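Local structure of GCN5-related N-acetyltransferase (Anabaena variabilis, 2OZG) at residues L177-L182 with Y356-T361; G74-M79 with Y181-P186; H103-I108 with M287-N292; C138-P143 with V265-T270. The protein probably transfers an acetyl group from acetyl-coenzyme A to an amine, perhaps on an aminoglycoside, and holds coenzyme A in a pocket of its first acetyltransferase domain. All coordinates share one frame; numbering follows the deposited sequence.

In the fold
The four contacts show how a chain with two acetyltransferase regions and a sterol carrier protein-like region is tied together by residues far apart in sequence. First segments come in the order 74-79, 103-108, 138-143 and 177-182; their partners follow from 181 to 361. Interactions 1 and 2 share Tyr-181 and Leu-182, with centres about 12 Å apart. Strand 279-290 links the next two: interaction 3 uses its end, and the neighbouring strand 132-143 carries interaction 4, nested within the loop that interaction 3 closes. These two lie on opposite sides of the chain's centre, their own centres about 32 Å apart. Interactions 1 and 4 both touch the second subunit, so these two adjoin the subunit interface.

Interaction 1: residues L177-L182 with Y356-T361; sequences LTHGYL and YTSLFT
His-179 occupies the second position of a type II beta turn, Thr-178 to Tyr-181, and the turn presents it to Ser-358, where helix 349-357 ends in a Schellman motif. The turn is closed by Tyr-181 N bonding to Thr-178 O at 3.1 Å, with Gly-180 taking the positive phi of its third position. Ser-358 likewise has positive phi, as the residue that leaves the helix. The loop leading into strand 182-183 of the second acetyltransferase region thus meets a helix end of the sterol carrier protein-like region.

One imidazole carries the contact. With CG anti to the backbone N (chi1 -166°), the imidazole of His-179 extends toward Ser-358, and NE2 donates to Ser-358 OG at 3.0 Å. The bond is moderately bent, 145° at the hydrogen, and the hydroxyl lies near the edge of the ring, tilted 19° from its plane. ND1, the second ring nitrogen, accepts from Gly-73 N, so both nitrogens are engaged and rotation of the imidazole is restricted. Ser-358 OG is bonded in addition to Phe-385 O, which links the histidine to another part of the same region. Beside the bond, CD2 of His-179 rests 3.3 Å from Thr-357 O.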
loop_
_atom_site.group_PDB
_atom_site.type_symbol
_atom_site.label_atom_id
_atom_site.label_comp_id
_atom_site.label_asym_id
_atom_site.label_seq_id
_atom_site.Cartn_x
_atom_site.Cartn_y
_atom_site.Cartn_z
ATOM N N LEU A 177 29.113 -23.513 19.428
ATOM C CA LEU A 177 28.789 -22.501 20.475
ATOM C C LEU A 177 27.357 -22.034 20.535
ATOM O O LEU A 177 26.954 -21.362 21.501
ATOM C CB LEU A 177 29.673 -21.252 20.288
ATOM C CG LEU A 177 31.159 -21.455 20.516
ATOM C CD1 LEU A 177 31.933 -20.237 20.099
ATOM C CD2 LEU A 177 31.449 -21.802 21.958
ATOM N N THR A 178 26.565 -22.399 19.532
ATOM C CA THR A 178 25.204 -21.937 19.418
ATOM C C THR A 178 24.223 -23.101 19.580
ATOM O O THR A 178 24.192 -24.057 18.772
ATOM C CB THR A 178 25.007 -21.257 18.057
ATOM O OG1 THR A 178 26.129 -20.364 17.779
ATOM C CG2 THR A 178 23.722 -20.492 18.055
ATOM N N HIS A 179 23.469 -23.030 20.655
ATOM C CA HIS A 179 22.475 -24.041 21.076
ATOM C C HIS A 179 21.393 -24.075 19.995
ATOM O O HIS A 179 20.728 -23.042 19.698
ATOM C CB HIS A 179 21.962 -23.620 22.456
ATOM C CG HIS A 179 21.181 -24.649 23.224
ATOM N ND1 HIS A 179 21.687 -25.883 23.566
ATOM C CD2 HIS A 179 19.980 -24.551 23.856
ATOM C CE1 HIS A 179 20.811 -26.521 24.319
ATOM N NE2 HIS A 179 19.766 -25.737 24.511
ATOM N N GLY A 180 21.337 -25.223 19.299
ATOM C CA GLY A 180 20.391 -25.406 18.197
ATOM C C GLY A 180 20.952 -25.414 16.774
ATOM O O GLY A 180 20.226 -25.818 15.854
ATOM N N TYR A 181 22.215 -24.997 16.590
ATOM C CA TYR A 181 22.816 -24.894 15.268
ATOM C C TYR A 181 22.988 -26.234 14.653
ATOM O O TYR A 181 23.197 -27.263 15.333
ATOM C CB TYR A 181 24.195 -24.161 15.256
ATOM C CG TYR A 181 24.286 -22.821 14.546
ATOM C CD1 TYR A 181 23.390 -21.784 14.804
ATOM C CD2 TYR A 181 25.322 -22.571 13.644
ATOM C CE1 TYR A 181 23.514 -20.532 14.140
ATOM C CE2 TYR A 181 25.477 -21.327 13.030
ATOM C CZ TYR A 181 24.570 -20.295 13.297
ATOM O OH TYR A 181 24.676 -19.088 12.655
ATOM N N LEU A 182 22.910 -26.229 13.342
ATOM C CA LEU A 182 23.116 -27.481 12.607
ATOM C C LEU A 182 24.567 -27.877 12.484
ATOM O O LEU A 182 25.424 -27.013 12.468
ATOM C CB LEU A 182 22.643 -27.336 11.181
ATOM C CG LEU A 182 21.159 -27.090 10.932
ATOM C CD1 LEU A 182 20.870 -27.121 9.400
ATOM C CD2 LEU A 182 20.310 -28.085 11.689
ATOM N N TYR A 356 13.752 -30.116 26.126
ATOM C CA TYR A 356 15.108 -30.484 25.689
ATOM C C TYR A 356 15.896 -29.378 25.046
ATOM O O TYR A 356 17.078 -29.183 25.313
ATOM C CB TYR A 356 14.997 -31.624 24.679
ATOM C CG TYR A 356 16.296 -32.240 24.126
ATOM C CD1 TYR A 356 16.931 -31.719 23.041
ATOM C CD2 TYR A 356 16.807 -33.386 24.657
ATOM C CE1 TYR A 356 18.084 -32.338 22.491
ATOM C CE2 TYR A 356 17.978 -33.979 24.141
ATOM C CZ TYR A 356 18.589 -33.455 23.059
ATOM O OH TYR A 356 19.746 -34.070 22.561
ATOM N N THR A 357 15.237 -28.622 24.183
ATOM C CA THR A 357 15.906 -27.521 23.454
ATOM C C THR A 357 16.046 -26.194 24.170
ATOM O O THR A 357 16.729 -25.286 23.664
ATOM C CB THR A 357 15.112 -27.216 22.160
ATOM O OG1 THR A 357 13.816 -26.737 22.510
ATOM C CG2 THR A 357 15.026 -28.446 21.323
ATOM N N SER A 358 15.428 -26.070 25.338
ATOM C CA SER A 358 15.405 -24.823 26.091
ATOM C C SER A 358 14.625 -23.718 25.424
ATOM O O SER A 358 14.821 -22.560 25.735
ATOM C CB SER A 358 16.830 -24.277 26.389
ATOM O OG SER A 358 17.665 -25.345 26.655
ATOM N N LEU A 359 13.706 -24.042 24.527
ATOM C CA LEU A 359 12.876 -22.992 23.947
ATOM C C LEU A 359 12.019 -22.354 25.043
ATOM O O LEU A 359 11.860 -21.118 25.096
ATOM C CB LEU A 359 11.947 -23.591 22.855
ATOM C CG LEU A 359 11.056 -22.567 22.163
ATOM C CD1 LEU A 359 11.848 -21.468 21.505
ATOM C CD2 LEU A 359 10.127 -23.238 21.165
ATOM N N PHE A 360 11.369 -23.216 25.833
ATOM C CA PHE A 360 10.566 -22.813 26.978
ATOM C C PHE A 360 11.084 -23.479 28.212
ATOM O O PHE A 360 11.591 -24.621 28.148
ATOM C CB PHE A 360 9.087 -23.176 26.736
ATOM C CG PHE A 360 8.499 -22.411 25.581
ATOM C CD1 PHE A 360 8.417 -21.048 25.642
ATOM C CD2 PHE A 360 8.065 -23.060 24.439
ATOM C CE1 PHE A 360 7.882 -20.306 24.567
ATOM C CE2 PHE A 360 7.536 -22.341 23.390
ATOM C CZ PHE A 360 7.462 -20.983 23.444
ATOM N N THR A 361 10.984 -22.762 29.338
ATOM C CA THR A 361 11.445 -23.253 30.615
ATOM C C THR A 361 10.427 -24.191 31.178
ATOM O O THR A 361 9.277 -24.211 30.731
ATOM C CB THR A 361 11.606 -22.127 31.665
ATOM O OG1 THR A 361 10.320 -21.489 31.895
ATOM C CG2 THR A 361 12.662 -21.112 31.248
#

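Interaction 2: residues G74-M79 with Y181-P186; sequences GQRVPM and YLDRHP. With ACT (acetate ion), chain B.
Arg-76 NE donates to Asp-183 OD2 at 2.8 Å, and this salt bridge illustrates how an arginine can use several of its N-H groups at once. The carboxylate oxygen lies almost exactly in the guanidinium plane, whereas the arginine meets OD2 on its anti side and well out of the carboxylate plane. The two flat groups accordingly stand nearly perpendicular, 86° apart. An extended chain, with CG anti to the backbone N (chi1 -175°), carries the guanidinium across to the aspartate.

The far end of the same group is occupied by an acetate ion, probably from the crystallisation liquor: NH1 of Arg-76 donates to acetate O at 3.0 Å, and NH2 makes a weak bond to OXT. A water also bridges the segments, accepting from Arg-76 NH2 at 3.2 Å and donating to Asp-183 O at 3.3 Å, a link parallel in effect to the direct bond.

Both strands pair antiparallel with strand 58-72, strand 75-87 through Gln-70 and Met-68, strand 182-183 through Trp-71 and Gly-69; the contact thus bridges over this middle strand, where both charged side chains touch Trp-71. Met-79, a selenomethionine, and Leu-182 meet in the buried interior by CE and CD2, although their exact spacing in the model is doubtful, and Met-79 also packs on Ile-115 and Val-117 of the next strand.

Asp-183 probably offsets the positive charge of Arg-76, while the acetate suggests that the outer N-H groups of the guanidinium can be reached by small anions.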
loop_
_atom_site.group_PDB
_atom_site.type_symbol
_atom_site.label_atom_id
_atom_site.label_comp_id
_atom_site.label_asym_id
_atom_site.label_seq_id
_atom_site.Cartn_x
_atom_site.Cartn_y
_atom_site.Cartn_z
ATOM N N GLY A 74 26.505 -27.747 23.327
ATOM C CA GLY A 74 27.853 -27.872 22.833
ATOM C C GLY A 74 28.313 -29.239 22.427
ATOM O O GLY A 74 29.503 -29.419 22.200
ATOM N N GLN A 75 27.391 -30.193 22.342
ATOM C CA GLN A 75 27.689 -31.543 21.904
ATOM C C GLN A 75 26.916 -31.781 20.628
ATOM O O GLN A 75 25.799 -31.293 20.473
ATOM C CB GLN A 75 27.217 -32.532 22.955
ATOM C CG GLN A 75 27.964 -32.430 24.296
ATOM C CD GLN A 75 29.439 -32.717 24.177
ATOM O OE1 GLN A 75 29.859 -33.705 23.562
ATOM N NE2 GLN A 75 30.235 -31.849 24.747
ATOM N N ARG A 76 27.508 -32.506 19.702
ATOM C CA ARG A 76 26.823 -32.804 18.473
ATOM C C ARG A 76 25.912 -34.017 18.701
ATOM O O ARG A 76 26.395 -35.094 19.010
ATOM C CB ARG A 76 27.799 -33.164 17.381
ATOM C CG ARG A 76 27.155 -33.368 16.042
ATOM C CD ARG A 76 28.110 -34.209 15.197
ATOM N NE ARG A 76 27.623 -34.480 13.846
ATOM C CZ ARG A 76 26.917 -35.548 13.474
ATOM N NH1 ARG A 76 26.626 -36.523 14.312
ATOM N NH2 ARG A 76 26.571 -35.673 12.207
ATOM N N VAL A 77 24.612 -33.836 18.501
ATOM C CA VAL A 77 23.673 -34.916 18.598
ATOM C C VAL A 77 23.272 -35.310 17.175
ATOM O O VAL A 77 22.880 -34.426 16.395
ATOM C CB VAL A 77 22.428 -34.430 19.320
ATOM C CG1 VAL A 77 21.458 -35.549 19.543
ATOM C CG2 VAL A 77 22.820 -33.740 20.651
ATOM N N PRO A 78 23.427 -36.595 16.793
ATOM C CA PRO A 78 22.949 -36.997 15.466
ATOM C C PRO A 78 21.492 -36.617 15.284
ATOM O O PRO A 78 20.683 -36.796 16.189
ATOM C CB PRO A 78 23.114 -38.504 15.464
ATOM C CG PRO A 78 24.185 -38.792 16.469
ATOM C CD PRO A 78 24.023 -37.732 17.509
HETATM N N MSE A 79 21.176 -36.098 14.109
HETATM C CA MSE A 79 19.851 -35.528 13.831
HETATM C C MSE A 79 19.460 -35.777 12.417
HETATM O O MSE A 79 20.305 -35.659 11.517
HETATM C CB MSE A 79 19.943 -34.021 14.040
HETATM C CG MSE A 79 18.656 -33.214 14.117
HETATM SE SE MSE A 79 18.141 -32.657 12.359
HETATM C CE MSE A 79 18.906 -30.982 12.424
ATOM N N TYR A 181 22.215 -24.997 16.590
ATOM C CA TYR A 181 22.816 -24.894 15.268
ATOM C C TYR A 181 22.988 -26.234 14.653
ATOM O O TYR A 181 23.197 -27.263 15.333
ATOM C CB TYR A 181 24.195 -24.161 15.256
ATOM C CG TYR A 181 24.286 -22.821 14.546
ATOM C CD1 TYR A 181 23.390 -21.784 14.804
ATOM C CD2 TYR A 181 25.322 -22.571 13.644
ATOM C CE1 TYR A 181 23.514 -20.532 14.140
ATOM C CE2 TYR A 181 25.477 -21.327 13.030
ATOM C CZ TYR A 181 24.570 -20.295 13.297
ATOM O OH TYR A 181 24.676 -19.088 12.655
ATOM N N LEU A 182 22.910 -26.229 13.342
ATOM C CA LEU A 182 23.116 -27.481 12.607
ATOM C C LEU A 182 24.567 -27.877 12.484
ATOM O O LEU A 182 25.424 -27.013 12.468
ATOM C CB LEU A 182 22.643 -27.336 11.181
ATOM C CG LEU A 182 21.159 -27.090 10.932
ATOM C CD1 LEU A 182 20.870 -27.121 9.400
ATOM C CD2 LEU A 182 20.310 -28.085 11.689
ATOM N N ASP A 183 24.820 -29.184 12.475
ATOM C CA ASP A 183 26.094 -29.678 11.912
ATOM C C ASP A 183 25.549 -30.016 10.523
ATOM O O ASP A 183 24.857 -30.995 10.327
ATOM C CB ASP A 183 26.716 -30.864 12.646
ATOM C CG ASP A 183 27.986 -31.383 11.943
ATOM O OD1 ASP A 183 28.338 -30.856 10.875
ATOM O OD2 ASP A 183 28.608 -32.327 12.439
ATOM N N ARG A 184 25.781 -29.115 9.579
ATOM C CA ARG A 184 25.152 -29.192 8.277
ATOM C C ARG A 184 25.394 -30.401 7.351
ATOM O O ARG A 184 26.511 -30.822 7.105
ATOM C CB ARG A 184 25.570 -27.975 7.457
ATOM C CG ARG A 184 24.964 -26.661 7.857
ATOM C CD ARG A 184 25.689 -25.495 7.164
ATOM N NE ARG A 184 25.024 -24.224 7.505
ATOM C CZ ARG A 184 25.484 -23.006 7.243
ATOM N NH1 ARG A 184 26.641 -22.846 6.636
ATOM N NH2 ARG A 184 24.768 -21.941 7.616
ATOM N N HIS A 185 24.304 -30.866 6.775
ATOM C CA HIS A 185 24.342 -31.855 5.728
ATOM C C HIS A 185 24.886 -31.071 4.537
ATOM O O HIS A 185 24.671 -29.835 4.430
ATOM C CB HIS A 185 22.913 -32.349 5.418
ATOM C CG HIS A 185 22.843 -33.488 4.476
ATOM N ND1 HIS A 185 22.850 -33.332 3.100
ATOM C CD2 HIS A 185 22.725 -34.814 4.705
ATOM C CE1 HIS A 185 22.770 -34.515 2.526
ATOM N NE2 HIS A 185 22.679 -35.433 3.475
ATOM N N PRO A 186 25.650 -31.748 3.678
ATOM C CA PRO A 186 26.153 -31.173 2.446
ATOM C C PRO A 186 25.107 -30.376 1.630
ATOM O O PRO A 186 25.457 -29.387 0.992
ATOM C CB PRO A 186 26.683 -32.389 1.701
ATOM C CG PRO A 186 27.125 -33.317 2.771
ATOM C CD PRO A 186 26.192 -33.093 3.932
HETATM C C ACT B . 24.975 -38.675 11.601
HETATM O O ACT B . 25.629 -38.877 12.695
HETATM O OXT ACT B . 25.636 -38.305 10.575
HETATM C CH3 ACT B . 23.476 -38.852 11.487
HETATM O O HOH W 1 26.714 -33.643 9.715
#

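Interaction 3: residues H103-I108 with M287-N292; sequences HTLQEI and MLRIVN
Helix 96-110 brings Leu-105 and Ile-108, one turn apart, against the end of strand 279-290, with the CA atoms of Leu-105 and Val-291 7.1 Å apart. Val-291 is the common partner: its CG2 lies 4.1 Å from Leu-105 CD2 and 4.1 Å from Ile-108 CG2. The methyl is received between the two helix residues, the isoleucine crossing the valine at about a right angle. Leu-105 crosses Arg-289 at a similar angle, CD2 4.0 Å from Arg-289 CG and CD1 4.0 Å from NE.

In the GNAT fold this helix follows the coenzyme A-binding loop; here Ile-98, early in the same helix, binds the cofactor. The strand it packs on belongs to the second acetyltransferase region and pairs with strand 115-118 of the first, so the contact joins a helix of the first region to a strand of the second.

In Arg-289 the bend at chi2 (-70°) turns the chain forward, toward the end of its strand, where NH1 bonds Ile-290 O at 2.9 Å. NE bonds Ala-129 O, and NH1 forms a salt bridge with Asp-316. A leucine in place of Arg-289 would probably leave the Asp-316 carboxylate without its buried counter-charge and Ala-129 O without its donor. Leu-105 also packs on Tyr-131 and Leu-318.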
loop_
_atom_site.group_PDB
_atom_site.type_symbol
_atom_site.label_atom_id
_atom_site.label_comp_id
_atom_site.label_asym_id
_atom_site.label_seq_id
_atom_site.Cartn_x
_atom_site.Cartn_y
_atom_site.Cartn_z
ATOM N N HIS A 103 6.274 -43.730 9.093
ATOM C CA HIS A 103 7.262 -44.619 8.488
ATOM C C HIS A 103 8.645 -44.050 8.552
ATOM O O HIS A 103 9.567 -44.757 8.869
ATOM C CB HIS A 103 6.912 -44.968 7.021
ATOM C CG HIS A 103 5.887 -46.053 6.891
ATOM N ND1 HIS A 103 4.655 -45.858 6.294
ATOM C CD2 HIS A 103 5.916 -47.359 7.273
ATOM C CE1 HIS A 103 3.974 -46.993 6.302
ATOM N NE2 HIS A 103 4.715 -47.916 6.893
ATOM N N THR A 104 8.789 -42.789 8.180
ATOM C CA THR A 104 10.041 -42.077 8.247
ATOM C C THR A 104 10.633 -42.073 9.654
ATOM O O THR A 104 11.813 -42.344 9.831
ATOM C CB THR A 104 9.822 -40.596 7.777
ATOM O OG1 THR A 104 9.330 -40.615 6.438
ATOM C CG2 THR A 104 11.088 -39.805 7.815
ATOM N N LEU A 105 9.828 -41.741 10.658
ATOM C CA LEU A 105 10.284 -41.783 12.035
ATOM C C LEU A 105 10.769 -43.169 12.451
ATOM O O LEU A 105 11.791 -43.313 13.125
ATOM C CB LEU A 105 9.182 -41.295 12.980
ATOM C CG LEU A 105 8.958 -39.811 13.040
ATOM C CD1 LEU A 105 7.715 -39.508 13.907
ATOM C CD2 LEU A 105 10.169 -39.124 13.625
ATOM N N GLN A 106 10.042 -44.198 12.048
ATOM C CA GLN A 106 10.440 -45.562 12.322
ATOM C C GLN A 106 11.783 -45.836 11.679
ATOM O O GLN A 106 12.635 -46.482 12.287
ATOM C CB GLN A 106 9.390 -46.549 11.824
ATOM C CG GLN A 106 9.831 -48.038 11.805
ATOM C CD GLN A 106 10.149 -48.646 13.208
ATOM O OE1 GLN A 106 9.966 -48.011 14.268
ATOM N NE2 GLN A 106 10.610 -49.896 13.200
ATOM N N GLU A 107 11.998 -45.347 10.458
ATOM C CA GLU A 107 13.307 -45.564 9.832
ATOM C C GLU A 107 14.415 -44.841 10.604
ATOM O O GLU A 107 15.475 -45.377 10.854
ATOM C CB GLU A 107 13.297 -45.097 8.378
ATOM C CG GLU A 107 14.639 -45.229 7.738
ATOM C CD GLU A 107 14.654 -44.845 6.274
ATOM O OE1 GLU A 107 13.571 -44.627 5.653
ATOM O OE2 GLU A 107 15.780 -44.760 5.750
ATOM N N ILE A 108 14.173 -43.598 10.991
ATOM C CA ILE A 108 15.184 -42.827 11.719
ATOM C C ILE A 108 15.552 -43.561 13.028
ATOM O O ILE A 108 16.749 -43.713 13.384
ATOM C CB ILE A 108 14.661 -41.403 11.964
ATOM C CG1 ILE A 108 14.488 -40.691 10.605
ATOM C CG2 ILE A 108 15.594 -40.610 12.865
ATOM C CD1 ILE A 108 13.634 -39.432 10.679
HETATM N N MSE A 287 10.481 -27.456 14.431
HETATM C CA MSE A 287 10.037 -28.453 15.335
HETATM C C MSE A 287 11.007 -29.549 15.463
HETATM O O MSE A 287 11.769 -29.836 14.535
HETATM C CB MSE A 287 8.739 -28.996 14.814
HETATM C CG MSE A 287 7.571 -28.032 14.847
HETATM SE SE MSE A 287 5.873 -28.902 14.316
HETATM C CE MSE A 287 4.674 -28.218 15.751
ATOM N N LEU A 288 10.933 -30.234 16.591
ATOM C CA LEU A 288 11.833 -31.365 16.901
ATOM C C LEU A 288 11.045 -32.571 17.406
ATOM O O LEU A 288 10.065 -32.426 18.129
ATOM C CB LEU A 288 12.830 -30.923 17.998
ATOM C CG LEU A 288 13.943 -31.941 18.361
ATOM C CD1 LEU A 288 15.342 -31.359 18.475
ATOM C CD2 LEU A 288 13.565 -32.732 19.639
ATOM N N ARG A 289 11.488 -33.760 17.010
ATOM C CA ARG A 289 10.926 -34.977 17.490
ATOM C C ARG A 289 12.015 -35.696 18.275
ATOM O O ARG A 289 13.140 -35.904 17.771
ATOM C CB ARG A 289 10.453 -35.855 16.318
ATOM C CG ARG A 289 9.137 -36.678 16.633
ATOM C CD ARG A 289 9.281 -37.809 17.616
ATOM N NE ARG A 289 7.987 -38.487 17.750
ATOM C CZ ARG A 289 7.759 -39.515 18.548
ATOM N NH1 ARG A 289 8.730 -40.003 19.319
ATOM N NH2 ARG A 289 6.546 -40.023 18.623
ATOM N N ILE A 290 11.718 -36.037 19.518
ATOM C CA ILE A 290 12.607 -36.926 20.284
ATOM C C ILE A 290 12.319 -38.332 19.796
ATOM O O ILE A 290 11.281 -38.908 20.096
ATOM C CB ILE A 290 12.341 -36.824 21.785
ATOM C CG1 ILE A 290 12.538 -35.371 22.255
ATOM C CG2 ILE A 290 13.178 -37.868 22.566
ATOM C CD1 ILE A 290 13.968 -34.905 22.504
ATOM N N VAL A 291 13.226 -38.867 18.995
ATOM C CA VAL A 291 13.056 -40.190 18.424
ATOM C C VAL A 291 13.435 -41.308 19.428
ATOM O O VAL A 291 12.756 -42.355 19.523
ATOM C CB VAL A 291 13.877 -40.327 17.133
ATOM C CG1 VAL A 291 13.755 -41.746 16.551
ATOM C CG2 VAL A 291 13.437 -39.278 16.101
ATOM N N ASN A 292 14.520 -41.067 20.173
ATOM C CA ASN A 292 14.979 -41.973 21.249
ATOM C C ASN A 292 15.268 -41.179 22.534
ATOM O O ASN A 292 16.211 -40.388 22.592
ATOM C CB ASN A 292 16.187 -42.760 20.808
ATOM C CG ASN A 292 16.528 -43.851 21.785
ATOM O OD1 ASN A 292 16.878 -43.603 22.942
ATOM N ND2 ASN A 292 16.375 -45.066 21.340
#

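Interaction 4: residues C138-P143 with V265-T270; sequences CVWEIP and VIDALT
This is a buried van der Waals contact in which an indole on strand 132-143 is covered by the loop that joins strands 258-263 and 279-290, both partners of that strand in the sheet. It begins where the backbones are nearest, Cys-138 and Val-265, whose CB and CG2 atoms are 4.0 Å apart. Two residues on, Trp-140 enters the loop. The CB of Asp-267 sits 3.3 Å above one face of its ring, offset toward the rim, with NE1 3.6 Å from that CB atom. Around the edge, Val-265 O lies in the ring plane, 3.2 Å from CZ2 of Trp-140, while the indole N-H bonds Ser-264 O. The ring is thus positioned by one polar bond and by carbon contact on its face.

Asp-267 in turn shapes the loop. Its OD2 accepts from Thr-270 N at 2.8 Å, an Asx motif leading into the 3-10 segment that begins at Leu-269, and also from Thr-270 OG1 at 2.8 Å, the amide arriving on the syn side and the hydroxyl on the anti side. OD1 bonds Ser-263 OG. Were Asp-267 an alanine, the methyl could still cover the indole, but Thr-270 N and OG1 would probably lose their shared acceptor and the turn be freer to shift.

The second subunit adjoins: its Arg-285 bonds Asp-267 O and packing continues from Trp-140 onto Gln-283 of that subunit. The hydrogen bonds to OD1 and OD2, with Arg-285 of the second subunit near by, probably stabilise the buried carboxylate, and its CB is left to meet the indole.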
loop_
_atom_site.group_PDB
_atom_site.type_symbol
_atom_site.label_atom_id
_atom_site.label_comp_id
_atom_site.label_asym_id
_atom_site.label_seq_id
_atom_site.Cartn_x
_atom_site.Cartn_y
_atom_site.Cartn_z
ATOM N N CYS A 138 14.721 -16.409 12.546
ATOM C CA CYS A 138 14.251 -15.023 12.522
ATOM C C CYS A 138 15.030 -14.268 11.464
ATOM O O CYS A 138 16.272 -14.336 11.443
ATOM C CB CYS A 138 14.540 -14.388 13.886
ATOM S SG CYS A 138 13.852 -12.865 14.105
ATOM N N VAL A 139 14.300 -13.559 10.618
ATOM C CA VAL A 139 14.870 -12.698 9.604
ATOM C C VAL A 139 14.702 -11.264 10.067
ATOM O O VAL A 139 13.605 -10.801 10.321
ATOM C CB VAL A 139 14.198 -12.885 8.217
ATOM C CG1 VAL A 139 14.832 -11.931 7.239
ATOM C CG2 VAL A 139 14.433 -14.298 7.741
ATOM N N TRP A 140 15.847 -10.610 10.246
ATOM C CA TRP A 140 15.923 -9.237 10.634
ATOM C C TRP A 140 16.154 -8.358 9.436
ATOM O O TRP A 140 16.741 -8.795 8.485
ATOM C CB TRP A 140 17.110 -9.042 11.583
ATOM C CG TRP A 140 16.836 -9.584 12.942
ATOM C CD1 TRP A 140 16.972 -10.862 13.338
ATOM C CD2 TRP A 140 16.329 -8.853 14.075
ATOM N NE1 TRP A 140 16.614 -10.978 14.651
ATOM C CE2 TRP A 140 16.225 -9.760 15.136
ATOM C CE3 TRP A 140 16.008 -7.527 14.297
ATOM C CZ2 TRP A 140 15.765 -9.387 16.417
ATOM C CZ3 TRP A 140 15.572 -7.139 15.589
ATOM C CH2 TRP A 140 15.457 -8.090 16.624
ATOM N N GLU A 141 15.735 -7.100 9.508
ATOM C CA GLU A 141 16.012 -6.191 8.423
ATOM C C GLU A 141 16.395 -4.864 8.999
ATOM O O GLU A 141 15.963 -4.537 10.105
ATOM C CB GLU A 141 14.786 -5.981 7.523
ATOM C CG GLU A 141 13.700 -5.163 8.113
ATOM C CD GLU A 141 12.614 -4.875 7.075
ATOM O OE1 GLU A 141 11.993 -5.852 6.632
ATOM O OE2 GLU A 141 12.399 -3.678 6.711
ATOM N N ILE A 142 17.140 -4.073 8.234
ATOM C CA ILE A 142 17.542 -2.765 8.702
ATOM C C ILE A 142 17.909 -1.837 7.570
ATOM O O ILE A 142 18.506 -2.284 6.570
ATOM C CB ILE A 142 18.759 -2.930 9.636
ATOM C CG1 ILE A 142 19.143 -1.620 10.297
ATOM C CG2 ILE A 142 20.000 -3.471 8.880
ATOM C CD1 ILE A 142 20.217 -1.787 11.363
ATOM N N PRO A 143 17.557 -0.531 7.706
ATOM C CA PRO A 143 18.044 0.414 6.706
ATOM C C PRO A 143 19.561 0.618 6.844
ATOM O O PRO A 143 20.087 0.877 7.952
ATOM C CB PRO A 143 17.227 1.679 6.953
ATOM C CG PRO A 143 16.605 1.538 8.335
ATOM C CD PRO A 143 16.653 0.088 8.704
ATOM N N VAL A 265 15.976 -14.658 17.790
ATOM C CA VAL A 265 14.893 -13.707 18.022
ATOM C C VAL A 265 15.391 -12.605 18.955
ATOM O O VAL A 265 15.024 -11.457 18.800
ATOM C CB VAL A 265 13.641 -14.440 18.507
ATOM C CG1 VAL A 265 12.506 -13.486 18.678
ATOM C CG2 VAL A 265 13.226 -15.498 17.442
ATOM N N ILE A 266 16.246 -12.949 19.918
ATOM C CA ILE A 266 16.896 -11.967 20.741
ATOM C C ILE A 266 18.297 -11.767 20.155
ATOM O O ILE A 266 19.288 -12.215 20.698
ATOM C CB ILE A 266 16.994 -12.393 22.227
ATOM C CG1 ILE A 266 15.636 -12.823 22.729
ATOM C CG2 ILE A 266 17.470 -11.180 23.068
ATOM C CD1 ILE A 266 14.754 -11.682 22.928
ATOM N N ASP A 267 18.363 -11.091 19.032
ATOM C CA ASP A 267 19.616 -10.931 18.351
ATOM C C ASP A 267 20.608 -10.043 19.128
ATOM O O ASP A 267 20.296 -8.936 19.511
ATOM C CB ASP A 267 19.344 -10.365 16.968
ATOM C CG ASP A 267 20.577 -9.772 16.319
ATOM O OD1 ASP A 267 21.383 -10.522 15.773
ATOM O OD2 ASP A 267 20.699 -8.525 16.332
ATOM N N ALA A 268 21.841 -10.509 19.244
ATOM C CA ALA A 268 22.901 -9.790 19.932
ATOM C C ALA A 268 23.660 -8.768 19.055
ATOM O O ALA A 268 24.252 -7.808 19.579
ATOM C CB ALA A 268 23.882 -10.807 20.524
ATOM N N LEU A 269 23.678 -8.976 17.732
ATOM C CA LEU A 269 24.387 -8.083 16.838
ATOM C C LEU A 269 23.818 -6.660 16.912
ATOM O O LEU A 269 24.563 -5.690 16.847
ATOM C CB LEU A 269 24.313 -8.579 15.387
ATOM C CG LEU A 269 24.934 -9.931 14.984
ATOM C CD1 LEU A 269 24.850 -10.057 13.485
ATOM C CD2 LEU A 269 26.328 -10.126 15.417
ATOM N N THR A 270 22.516 -6.544 17.118
ATOM C CA THR A 270 21.852 -5.236 17.217
ATOM C C THR A 270 22.249 -4.494 18.504
ATOM O O THR A 270 21.990 -3.304 18.648
ATOM C CB THR A 270 20.329 -5.384 17.113
ATOM O OG1 THR A 270 19.872 -6.414 17.983
ATOM C CG2 THR A 270 19.914 -5.733 15.678
#